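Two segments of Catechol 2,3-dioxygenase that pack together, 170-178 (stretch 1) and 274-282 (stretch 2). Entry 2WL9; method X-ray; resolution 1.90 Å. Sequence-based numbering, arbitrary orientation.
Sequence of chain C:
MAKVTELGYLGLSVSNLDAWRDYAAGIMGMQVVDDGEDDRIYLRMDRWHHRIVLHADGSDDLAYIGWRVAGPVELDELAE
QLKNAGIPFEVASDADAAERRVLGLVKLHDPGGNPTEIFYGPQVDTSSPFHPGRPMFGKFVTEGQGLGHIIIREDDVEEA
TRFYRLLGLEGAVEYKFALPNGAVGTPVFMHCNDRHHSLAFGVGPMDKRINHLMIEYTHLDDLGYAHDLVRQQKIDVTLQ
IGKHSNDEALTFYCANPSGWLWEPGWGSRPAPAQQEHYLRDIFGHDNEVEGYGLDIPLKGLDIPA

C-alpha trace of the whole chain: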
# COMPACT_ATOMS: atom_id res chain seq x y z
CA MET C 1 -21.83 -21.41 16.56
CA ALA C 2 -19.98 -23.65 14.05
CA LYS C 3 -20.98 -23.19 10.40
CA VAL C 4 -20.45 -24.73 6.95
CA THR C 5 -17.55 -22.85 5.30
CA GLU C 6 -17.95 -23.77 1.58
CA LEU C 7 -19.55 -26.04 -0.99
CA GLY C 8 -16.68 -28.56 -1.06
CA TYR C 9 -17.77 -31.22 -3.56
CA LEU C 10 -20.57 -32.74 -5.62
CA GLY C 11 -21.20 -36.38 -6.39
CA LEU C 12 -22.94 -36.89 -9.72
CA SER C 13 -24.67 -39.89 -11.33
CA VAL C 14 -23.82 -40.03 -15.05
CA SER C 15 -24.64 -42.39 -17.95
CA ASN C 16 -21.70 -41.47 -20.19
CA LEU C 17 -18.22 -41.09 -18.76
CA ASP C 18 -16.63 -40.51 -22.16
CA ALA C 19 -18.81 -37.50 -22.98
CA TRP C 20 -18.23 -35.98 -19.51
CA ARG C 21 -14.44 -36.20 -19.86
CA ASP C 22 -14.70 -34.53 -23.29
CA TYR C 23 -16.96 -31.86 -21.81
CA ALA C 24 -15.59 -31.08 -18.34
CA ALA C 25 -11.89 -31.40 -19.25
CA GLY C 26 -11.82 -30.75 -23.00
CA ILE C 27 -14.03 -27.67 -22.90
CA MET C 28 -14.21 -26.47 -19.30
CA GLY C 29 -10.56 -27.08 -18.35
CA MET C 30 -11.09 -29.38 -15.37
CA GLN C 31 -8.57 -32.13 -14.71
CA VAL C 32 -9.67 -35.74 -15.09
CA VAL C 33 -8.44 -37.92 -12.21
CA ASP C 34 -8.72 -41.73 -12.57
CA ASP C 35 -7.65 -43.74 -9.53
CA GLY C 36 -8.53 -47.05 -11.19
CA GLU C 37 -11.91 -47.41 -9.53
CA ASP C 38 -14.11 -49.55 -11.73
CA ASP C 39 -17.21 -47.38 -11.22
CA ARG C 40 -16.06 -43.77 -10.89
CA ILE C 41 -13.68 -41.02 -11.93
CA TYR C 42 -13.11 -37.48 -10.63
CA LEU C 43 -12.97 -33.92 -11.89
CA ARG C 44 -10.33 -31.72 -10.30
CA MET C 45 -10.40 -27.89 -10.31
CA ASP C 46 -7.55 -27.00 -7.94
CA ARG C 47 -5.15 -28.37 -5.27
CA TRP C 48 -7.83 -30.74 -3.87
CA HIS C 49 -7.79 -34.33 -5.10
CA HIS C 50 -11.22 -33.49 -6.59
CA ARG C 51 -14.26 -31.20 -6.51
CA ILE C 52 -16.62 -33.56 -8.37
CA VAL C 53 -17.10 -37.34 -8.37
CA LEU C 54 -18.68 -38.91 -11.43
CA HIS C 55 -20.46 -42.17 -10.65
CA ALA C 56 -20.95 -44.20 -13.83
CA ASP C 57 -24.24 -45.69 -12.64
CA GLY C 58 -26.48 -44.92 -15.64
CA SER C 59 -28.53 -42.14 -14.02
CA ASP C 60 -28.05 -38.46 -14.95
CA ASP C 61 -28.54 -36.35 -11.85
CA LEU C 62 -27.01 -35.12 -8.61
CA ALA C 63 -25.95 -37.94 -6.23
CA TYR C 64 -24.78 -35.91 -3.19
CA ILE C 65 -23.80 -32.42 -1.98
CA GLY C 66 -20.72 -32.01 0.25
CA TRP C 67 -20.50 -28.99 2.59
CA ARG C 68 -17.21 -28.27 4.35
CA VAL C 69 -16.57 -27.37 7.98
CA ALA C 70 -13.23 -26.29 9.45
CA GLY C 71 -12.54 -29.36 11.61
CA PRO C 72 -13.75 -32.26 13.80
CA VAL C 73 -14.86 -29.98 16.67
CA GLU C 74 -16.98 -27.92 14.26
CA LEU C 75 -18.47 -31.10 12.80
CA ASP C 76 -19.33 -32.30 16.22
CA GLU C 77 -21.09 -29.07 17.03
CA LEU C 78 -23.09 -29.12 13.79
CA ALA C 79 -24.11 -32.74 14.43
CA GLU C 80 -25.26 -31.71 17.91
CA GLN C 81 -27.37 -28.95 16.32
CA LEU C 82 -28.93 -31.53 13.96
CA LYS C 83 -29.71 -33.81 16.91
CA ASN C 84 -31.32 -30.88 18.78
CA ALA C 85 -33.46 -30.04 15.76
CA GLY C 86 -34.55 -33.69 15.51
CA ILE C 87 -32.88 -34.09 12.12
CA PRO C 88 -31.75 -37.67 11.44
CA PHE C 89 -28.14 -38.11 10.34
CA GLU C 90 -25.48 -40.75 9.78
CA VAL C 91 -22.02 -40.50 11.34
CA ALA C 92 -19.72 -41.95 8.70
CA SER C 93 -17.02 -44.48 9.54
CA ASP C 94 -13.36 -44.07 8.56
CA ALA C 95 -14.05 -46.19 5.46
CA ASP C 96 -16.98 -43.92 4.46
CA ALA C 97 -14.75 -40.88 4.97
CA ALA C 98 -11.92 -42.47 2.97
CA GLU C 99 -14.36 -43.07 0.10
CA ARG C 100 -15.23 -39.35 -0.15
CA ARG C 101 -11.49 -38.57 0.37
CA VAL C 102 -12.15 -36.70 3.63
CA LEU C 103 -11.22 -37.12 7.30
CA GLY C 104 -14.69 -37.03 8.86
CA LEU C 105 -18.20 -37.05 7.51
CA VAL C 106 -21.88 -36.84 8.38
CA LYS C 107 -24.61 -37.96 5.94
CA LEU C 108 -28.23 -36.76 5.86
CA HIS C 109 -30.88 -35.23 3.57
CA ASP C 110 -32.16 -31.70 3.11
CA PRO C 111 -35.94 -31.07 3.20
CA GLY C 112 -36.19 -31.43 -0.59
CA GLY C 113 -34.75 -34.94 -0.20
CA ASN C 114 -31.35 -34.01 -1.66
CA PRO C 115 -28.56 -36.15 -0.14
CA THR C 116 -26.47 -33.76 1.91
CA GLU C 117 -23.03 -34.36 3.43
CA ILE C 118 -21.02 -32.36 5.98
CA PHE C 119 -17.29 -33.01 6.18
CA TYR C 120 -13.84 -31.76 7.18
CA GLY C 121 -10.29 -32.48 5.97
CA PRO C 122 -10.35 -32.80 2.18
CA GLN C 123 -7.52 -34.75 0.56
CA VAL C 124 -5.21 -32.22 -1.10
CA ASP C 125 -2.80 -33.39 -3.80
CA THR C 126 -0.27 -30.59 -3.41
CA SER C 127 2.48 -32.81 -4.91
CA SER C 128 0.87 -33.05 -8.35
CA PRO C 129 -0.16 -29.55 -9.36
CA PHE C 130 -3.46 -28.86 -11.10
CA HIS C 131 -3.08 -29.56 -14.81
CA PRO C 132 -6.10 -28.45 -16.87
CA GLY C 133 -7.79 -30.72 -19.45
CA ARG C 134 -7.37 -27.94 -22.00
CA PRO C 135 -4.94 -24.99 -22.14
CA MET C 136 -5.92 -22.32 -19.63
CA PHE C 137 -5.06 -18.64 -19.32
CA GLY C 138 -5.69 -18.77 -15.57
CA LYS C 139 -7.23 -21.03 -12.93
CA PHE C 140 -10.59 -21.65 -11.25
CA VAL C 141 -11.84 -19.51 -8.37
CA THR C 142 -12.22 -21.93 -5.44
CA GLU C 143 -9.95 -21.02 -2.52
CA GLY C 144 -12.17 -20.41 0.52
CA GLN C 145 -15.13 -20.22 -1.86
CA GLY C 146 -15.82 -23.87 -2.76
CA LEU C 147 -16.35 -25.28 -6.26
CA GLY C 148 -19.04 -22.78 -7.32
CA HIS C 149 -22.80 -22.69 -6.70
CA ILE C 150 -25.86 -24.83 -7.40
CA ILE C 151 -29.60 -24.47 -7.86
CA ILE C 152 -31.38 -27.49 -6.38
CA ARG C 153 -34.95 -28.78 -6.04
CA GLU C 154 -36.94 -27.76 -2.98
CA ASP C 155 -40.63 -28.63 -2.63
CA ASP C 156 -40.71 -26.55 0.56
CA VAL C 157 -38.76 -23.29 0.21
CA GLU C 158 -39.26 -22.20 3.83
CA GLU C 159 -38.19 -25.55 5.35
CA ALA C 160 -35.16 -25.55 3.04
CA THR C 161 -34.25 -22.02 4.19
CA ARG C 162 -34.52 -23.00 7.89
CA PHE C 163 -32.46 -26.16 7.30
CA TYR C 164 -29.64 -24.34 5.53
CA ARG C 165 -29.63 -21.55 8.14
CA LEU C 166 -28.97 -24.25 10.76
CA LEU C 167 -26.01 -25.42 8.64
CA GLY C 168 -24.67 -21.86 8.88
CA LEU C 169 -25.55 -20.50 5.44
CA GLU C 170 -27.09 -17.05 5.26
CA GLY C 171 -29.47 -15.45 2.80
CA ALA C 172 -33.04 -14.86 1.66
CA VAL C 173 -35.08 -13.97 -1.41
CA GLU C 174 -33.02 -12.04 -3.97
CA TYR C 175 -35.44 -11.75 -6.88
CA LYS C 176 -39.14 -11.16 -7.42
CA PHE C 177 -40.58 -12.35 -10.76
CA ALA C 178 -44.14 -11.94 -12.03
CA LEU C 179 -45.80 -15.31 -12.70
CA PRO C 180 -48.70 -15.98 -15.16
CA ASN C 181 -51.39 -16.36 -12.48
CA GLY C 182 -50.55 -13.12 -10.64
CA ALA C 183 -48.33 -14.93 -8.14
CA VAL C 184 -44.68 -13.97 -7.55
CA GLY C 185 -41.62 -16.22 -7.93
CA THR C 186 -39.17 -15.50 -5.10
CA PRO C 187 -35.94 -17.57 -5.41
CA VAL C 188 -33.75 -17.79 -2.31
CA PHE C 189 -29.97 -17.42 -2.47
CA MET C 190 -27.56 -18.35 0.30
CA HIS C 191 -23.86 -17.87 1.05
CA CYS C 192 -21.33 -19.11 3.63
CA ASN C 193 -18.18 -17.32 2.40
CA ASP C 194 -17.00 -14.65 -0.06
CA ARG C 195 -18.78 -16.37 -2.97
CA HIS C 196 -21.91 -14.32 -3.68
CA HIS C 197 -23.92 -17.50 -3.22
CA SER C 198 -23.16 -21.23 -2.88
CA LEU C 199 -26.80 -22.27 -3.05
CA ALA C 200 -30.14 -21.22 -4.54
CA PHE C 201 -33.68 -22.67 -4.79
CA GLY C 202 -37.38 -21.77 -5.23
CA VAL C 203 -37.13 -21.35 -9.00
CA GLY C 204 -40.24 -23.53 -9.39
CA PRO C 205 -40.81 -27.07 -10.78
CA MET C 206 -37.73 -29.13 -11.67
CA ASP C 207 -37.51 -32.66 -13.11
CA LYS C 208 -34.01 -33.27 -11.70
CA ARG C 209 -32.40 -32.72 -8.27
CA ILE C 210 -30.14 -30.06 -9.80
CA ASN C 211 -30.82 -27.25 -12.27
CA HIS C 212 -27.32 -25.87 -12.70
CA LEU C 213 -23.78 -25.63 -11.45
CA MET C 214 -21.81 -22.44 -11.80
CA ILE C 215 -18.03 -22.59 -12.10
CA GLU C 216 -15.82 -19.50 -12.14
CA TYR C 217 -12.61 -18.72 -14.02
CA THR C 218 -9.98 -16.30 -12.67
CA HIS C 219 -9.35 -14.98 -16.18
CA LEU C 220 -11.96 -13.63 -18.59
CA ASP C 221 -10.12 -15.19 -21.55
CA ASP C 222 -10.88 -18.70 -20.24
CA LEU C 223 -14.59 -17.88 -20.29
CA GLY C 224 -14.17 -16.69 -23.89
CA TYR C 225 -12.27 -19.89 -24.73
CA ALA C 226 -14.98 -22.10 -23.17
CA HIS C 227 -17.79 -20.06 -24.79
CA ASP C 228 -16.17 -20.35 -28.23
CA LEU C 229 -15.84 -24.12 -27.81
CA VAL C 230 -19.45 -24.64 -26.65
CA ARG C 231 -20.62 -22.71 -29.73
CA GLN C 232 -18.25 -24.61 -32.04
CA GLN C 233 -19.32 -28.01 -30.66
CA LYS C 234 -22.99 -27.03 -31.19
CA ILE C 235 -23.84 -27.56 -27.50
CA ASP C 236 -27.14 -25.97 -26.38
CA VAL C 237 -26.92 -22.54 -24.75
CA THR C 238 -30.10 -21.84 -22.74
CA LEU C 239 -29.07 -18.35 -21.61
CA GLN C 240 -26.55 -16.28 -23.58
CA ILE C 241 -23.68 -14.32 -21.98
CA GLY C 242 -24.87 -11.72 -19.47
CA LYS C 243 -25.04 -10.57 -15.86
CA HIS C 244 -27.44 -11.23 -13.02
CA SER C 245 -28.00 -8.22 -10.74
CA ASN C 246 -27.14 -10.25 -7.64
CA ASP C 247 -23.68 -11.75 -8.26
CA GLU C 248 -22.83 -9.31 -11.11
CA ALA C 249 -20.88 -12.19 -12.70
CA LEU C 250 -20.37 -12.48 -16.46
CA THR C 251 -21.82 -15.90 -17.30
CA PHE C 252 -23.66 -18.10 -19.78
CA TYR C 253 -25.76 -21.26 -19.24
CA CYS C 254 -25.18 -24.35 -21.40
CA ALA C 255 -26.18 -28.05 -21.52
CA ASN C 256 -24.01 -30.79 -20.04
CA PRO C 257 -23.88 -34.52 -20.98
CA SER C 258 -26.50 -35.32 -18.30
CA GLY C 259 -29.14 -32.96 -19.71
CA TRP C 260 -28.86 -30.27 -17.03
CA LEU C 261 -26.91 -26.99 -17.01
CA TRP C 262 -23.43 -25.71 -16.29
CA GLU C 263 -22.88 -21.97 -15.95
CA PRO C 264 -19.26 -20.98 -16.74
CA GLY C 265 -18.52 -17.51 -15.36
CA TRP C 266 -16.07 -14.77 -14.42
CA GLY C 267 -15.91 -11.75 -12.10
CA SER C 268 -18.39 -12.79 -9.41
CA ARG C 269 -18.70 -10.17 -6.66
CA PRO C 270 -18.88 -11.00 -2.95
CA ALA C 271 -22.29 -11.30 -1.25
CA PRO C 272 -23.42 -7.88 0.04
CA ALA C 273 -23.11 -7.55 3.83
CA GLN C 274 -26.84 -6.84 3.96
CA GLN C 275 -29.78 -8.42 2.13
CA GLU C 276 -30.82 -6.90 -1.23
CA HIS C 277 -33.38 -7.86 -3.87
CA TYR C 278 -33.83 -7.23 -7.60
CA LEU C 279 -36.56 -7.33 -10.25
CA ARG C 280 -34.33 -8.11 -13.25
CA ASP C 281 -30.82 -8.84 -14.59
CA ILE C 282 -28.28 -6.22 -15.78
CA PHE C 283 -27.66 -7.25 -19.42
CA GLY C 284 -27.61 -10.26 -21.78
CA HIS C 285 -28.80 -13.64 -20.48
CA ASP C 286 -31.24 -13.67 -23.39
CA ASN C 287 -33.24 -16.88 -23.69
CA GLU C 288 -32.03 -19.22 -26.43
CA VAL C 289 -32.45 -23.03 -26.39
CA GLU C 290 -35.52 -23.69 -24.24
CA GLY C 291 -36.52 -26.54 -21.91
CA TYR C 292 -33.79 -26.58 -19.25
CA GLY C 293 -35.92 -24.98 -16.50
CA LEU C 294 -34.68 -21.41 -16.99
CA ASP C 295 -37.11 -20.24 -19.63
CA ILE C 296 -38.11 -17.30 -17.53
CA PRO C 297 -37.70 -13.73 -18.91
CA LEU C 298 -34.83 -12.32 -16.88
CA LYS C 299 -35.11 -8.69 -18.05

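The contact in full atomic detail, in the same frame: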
# COMPACT_ATOMS: atom_id res chain seq x y z
N GLU C 170 -26.26 -18.23 5.08
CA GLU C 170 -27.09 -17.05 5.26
C GLU C 170 -27.66 -16.59 3.94
O GLU C 170 -27.03 -16.74 2.89
CB GLU C 170 -26.27 -15.91 5.89
CG GLU C 170 -25.77 -16.23 7.28
CD GLU C 170 -24.89 -15.14 7.86
OE1 GLU C 170 -24.62 -15.21 9.08
OE2 GLU C 170 -24.46 -14.24 7.11
N GLY C 171 -28.86 -16.03 3.99
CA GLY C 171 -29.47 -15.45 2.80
C GLY C 171 -30.97 -15.32 2.91
O GLY C 171 -31.55 -15.40 4.00
N ALA C 172 -31.60 -15.10 1.76
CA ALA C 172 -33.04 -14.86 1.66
C ALA C 172 -33.39 -14.71 0.19
O ALA C 172 -32.57 -14.98 -0.69
CB ALA C 172 -33.42 -13.61 2.44
N VAL C 173 -34.62 -14.26 -0.06
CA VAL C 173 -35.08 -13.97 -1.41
C VAL C 173 -34.23 -12.87 -2.05
O VAL C 173 -33.96 -11.86 -1.42
CB VAL C 173 -36.56 -13.53 -1.39
CG1 VAL C 173 -36.99 -13.04 -2.77
CG2 VAL C 173 -37.44 -14.68 -0.91
N GLU C 174 -33.79 -13.08 -3.29
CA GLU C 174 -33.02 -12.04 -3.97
C GLU C 174 -33.68 -11.51 -5.23
O GLU C 174 -33.27 -10.48 -5.76
CB GLU C 174 -31.59 -12.51 -4.25
CG GLU C 174 -30.73 -12.53 -2.99
CD GLU C 174 -29.26 -12.74 -3.27
OE1 GLU C 174 -28.92 -13.18 -4.39
OE2 GLU C 174 -28.45 -12.49 -2.37
N TYR C 175 -34.70 -12.21 -5.72
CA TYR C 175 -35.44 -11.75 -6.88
C TYR C 175 -36.93 -11.85 -6.63
O TYR C 175 -37.37 -12.67 -5.83
CB TYR C 175 -35.09 -12.59 -8.10
CG TYR C 175 -33.86 -12.16 -8.84
CD1 TYR C 175 -33.95 -11.34 -9.95
CD2 TYR C 175 -32.59 -12.60 -8.44
CE1 TYR C 175 -32.82 -10.94 -10.65
CE2 TYR C 175 -31.46 -12.21 -9.14
CZ TYR C 175 -31.58 -11.38 -10.24
OH TYR C 175 -30.46 -11.00 -10.94
N LYS C 176 -37.70 -11.00 -7.31
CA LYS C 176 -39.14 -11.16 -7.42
C LYS C 176 -39.54 -11.14 -8.90
O LYS C 176 -39.29 -10.16 -9.60
CB LYS C 176 -39.88 -10.05 -6.65
CG LYS C 176 -39.75 -10.14 -5.14
CD LYS C 176 -40.20 -8.87 -4.44
CE LYS C 176 -41.70 -8.70 -4.45
NZ LYS C 176 -42.12 -7.41 -3.82
N PHE C 177 -40.12 -12.24 -9.38
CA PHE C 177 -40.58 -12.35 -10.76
C PHE C 177 -42.10 -12.45 -10.82
O PHE C 177 -42.71 -13.08 -9.96
CB PHE C 177 -39.99 -13.59 -11.44
CG PHE C 177 -38.49 -13.66 -11.42
CD1 PHE C 177 -37.73 -12.79 -12.19
CD2 PHE C 177 -37.85 -14.62 -10.65
CE1 PHE C 177 -36.33 -12.86 -12.17
CE2 PHE C 177 -36.46 -14.71 -10.63
CZ PHE C 177 -35.70 -13.83 -11.39
N ALA C 178 -42.70 -11.83 -11.83
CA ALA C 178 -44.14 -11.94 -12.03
C ALA C 178 -44.48 -13.25 -12.74
O ALA C 178 -43.97 -13.53 -13.82
CB ALA C 178 -44.67 -10.75 -12.83
N GLN C 274 -25.43 -6.92 3.59
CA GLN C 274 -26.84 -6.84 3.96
C GLN C 274 -27.74 -7.22 2.79
O GLN C 274 -27.41 -6.96 1.64
CB GLN C 274 -27.18 -5.44 4.43
CG GLN C 274 -26.22 -4.91 5.47
CD GLN C 274 -26.65 -3.58 6.00
OE1 GLN C 274 -25.88 -2.63 6.05
NE2 GLN C 274 -27.92 -3.50 6.40
N GLN C 275 -28.88 -7.83 3.11
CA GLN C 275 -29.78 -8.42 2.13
C GLN C 275 -30.33 -7.38 1.15
O GLN C 275 -30.74 -6.30 1.55
CB GLN C 275 -30.93 -9.13 2.85
CG GLN C 275 -31.78 -10.04 1.99
CD GLN C 275 -30.99 -11.16 1.35
OE1 GLN C 275 -30.10 -11.77 1.97
NE2 GLN C 275 -31.30 -11.43 0.09
N GLU C 276 -30.31 -7.74 -0.14
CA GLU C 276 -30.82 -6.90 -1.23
C GLU C 276 -31.73 -7.75 -2.10
O GLU C 276 -31.60 -8.98 -2.12
CB GLU C 276 -29.66 -6.39 -2.10
CG GLU C 276 -28.80 -5.28 -1.51
CD GLU C 276 -27.61 -4.90 -2.40
OE1 GLU C 276 -27.54 -5.33 -3.57
OE2 GLU C 276 -26.73 -4.15 -1.93
N HIS C 277 -32.64 -7.12 -2.84
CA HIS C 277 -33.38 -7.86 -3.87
C HIS C 277 -33.52 -7.07 -5.18
O HIS C 277 -33.31 -5.86 -5.22
CB HIS C 277 -34.73 -8.40 -3.35
CG HIS C 277 -35.85 -7.40 -3.39
ND1 HIS C 277 -36.10 -6.53 -2.35
CD2 HIS C 277 -36.80 -7.16 -4.32
CE1 HIS C 277 -37.15 -5.79 -2.65
NE2 HIS C 277 -37.59 -6.15 -3.85
N TYR C 278 -33.84 -7.79 -6.26
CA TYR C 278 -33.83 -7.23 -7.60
C TYR C 278 -35.08 -7.66 -8.36
O TYR C 278 -35.74 -8.62 -7.97
CB TYR C 278 -32.56 -7.68 -8.34
CG TYR C 278 -31.33 -7.62 -7.46
CD1 TYR C 278 -30.88 -8.75 -6.79
CD2 TYR C 278 -30.64 -6.42 -7.28
CE1 TYR C 278 -29.76 -8.70 -5.95
CE2 TYR C 278 -29.51 -6.36 -6.45
CZ TYR C 278 -29.08 -7.50 -5.79
OH TYR C 278 -27.98 -7.46 -4.97
N LEU C 279 -35.40 -6.96 -9.44
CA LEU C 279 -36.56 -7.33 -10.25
C LEU C 279 -36.15 -7.87 -11.61
O LEU C 279 -36.96 -8.48 -12.32
CB LEU C 279 -37.54 -6.17 -10.38
CG LEU C 279 -38.13 -5.55 -9.12
CD1 LEU C 279 -39.13 -4.48 -9.53
CD2 LEU C 279 -38.81 -6.58 -8.21
N ARG C 280 -34.87 -7.67 -11.96
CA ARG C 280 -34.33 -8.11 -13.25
C ARG C 280 -32.81 -8.19 -13.25
O ARG C 280 -32.16 -7.80 -12.28
CB ARG C 280 -34.82 -7.20 -14.39
CG ARG C 280 -34.31 -5.76 -14.31
CD ARG C 280 -34.44 -5.08 -15.66
NE ARG C 280 -33.23 -5.25 -16.46
CZ ARG C 280 -33.07 -4.79 -17.70
NH1 ARG C 280 -34.06 -4.15 -18.31
NH2 ARG C 280 -31.91 -4.97 -18.32
N ASP C 281 -32.26 -8.72 -14.35
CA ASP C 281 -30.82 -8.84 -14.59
C ASP C 281 -30.27 -7.55 -15.21
O ASP C 281 -31.03 -6.68 -15.64
CB ASP C 281 -30.56 -9.99 -15.56
CG ASP C 281 -30.59 -11.36 -14.91
OD1 ASP C 281 -30.90 -11.48 -13.70
OD2 ASP C 281 -30.29 -12.33 -15.63
N ILE C 282 -28.94 -7.44 -15.27
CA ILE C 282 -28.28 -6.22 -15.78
C ILE C 282 -28.30 -6.17 -17.31
O ILE C 282 -28.89 -5.25 -17.89
CB ILE C 282 -26.83 -6.05 -15.23
CG1 ILE C 282 -26.81 -6.22 -13.71
CG2 ILE C 282 -26.26 -4.66 -15.61
CD1 ILE C 282 -25.40 -6.23 -13.08
O HOH W 1 -28.18 -9.80 -1.12

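The two segments lie more than a hundred residues apart in sequence, yet they run side by side in roughly the same direction, their end-to-end vectors differing by 37°. Together they bury 571 Å², and the residues that contribute most are Y175 in the first stretch and Q275 and Y278 in the second.

Y175 and Y278 meet at the one point where the two backbones form a bridge. Two hydrogen bonds define it: Y278 N donates to E174 O at 2.8 Å, and K176 N donates to Y278 O at 3.2 Å. Y278 therefore uses both its amide and its carbonyl, reaching the residues before and after Y175. The same carbonyls accept softer contacts, with H277 CA 3.2 Å from E174 O and Y175 CA 3.3 Å from Y278 O, so CA-H groups also lie close to the two carbonyls that accept the amide bonds.

The CA-to-CB bond of Y175 points away from the second stretch, but its long side chain, with chi1 at -84°, comes back to run along it. The CB of Y278 sits over one face of the Y175 ring, 4.0 Å from Y175 CE1, in a CH-pi contact. The two aromatic rings are obliquely disposed, with centroids 5.7 Å apart and planes at 54°. Further along, Y175 CE1 passes 3.6 Å from R280 O, and the phenol ends in a weak hydrogen bond from Y175 OH to D281 OD1, 2.8 Å long. Tyrosine suits this place because a flat apolar ring can pack against Y278 while the hydroxyl at its tip reaches a carboxylate three residues further on. At the far end of its own ring, Y278 OH donates to E276 OE1 at 2.6 Å, a bond within the second stretch that satisfies the hydroxyl of a buried side chain.

Q275 points its CA-to-CB bond toward the first stretch and bends at chi2 (p), laying its amide along the backbone from G171 to V173. Q275 NE2 donates weakly to V173 O at 3.1 Å and, also weakly, to E276 O at 3.3 Å in its own stretch. Both carbonyls lie on the side of the same N-H hydrogen, which is shared between them, in keeping with the wide-of-linear 125° angles and the weakness of both bonds; glutamine suits the place because its flexible chain brings an amide N-H to these two oxygens. The rest of the group is closely packed: Q275 CD lies 3.6 Å from A172 CB, a methyl small enough to let the amide approach, and Q275 NE2 lies 3.3 Å from E174 CG. Next to it, G171 adopts backbone angles (159/-165) at which a CB would be jammed against the preceding carbonyl oxygen, so glycine fits.

The carboxylate of E174 extends the contact through a water, which donates to E174 OE2 at 3.0 Å and accepts from E276 N at 3.1 Å. K176 adds its aliphatic portion, placing K176 CD 3.8 Å from H277 CD2 and K176 CB 4.0 Å from L279 CD2.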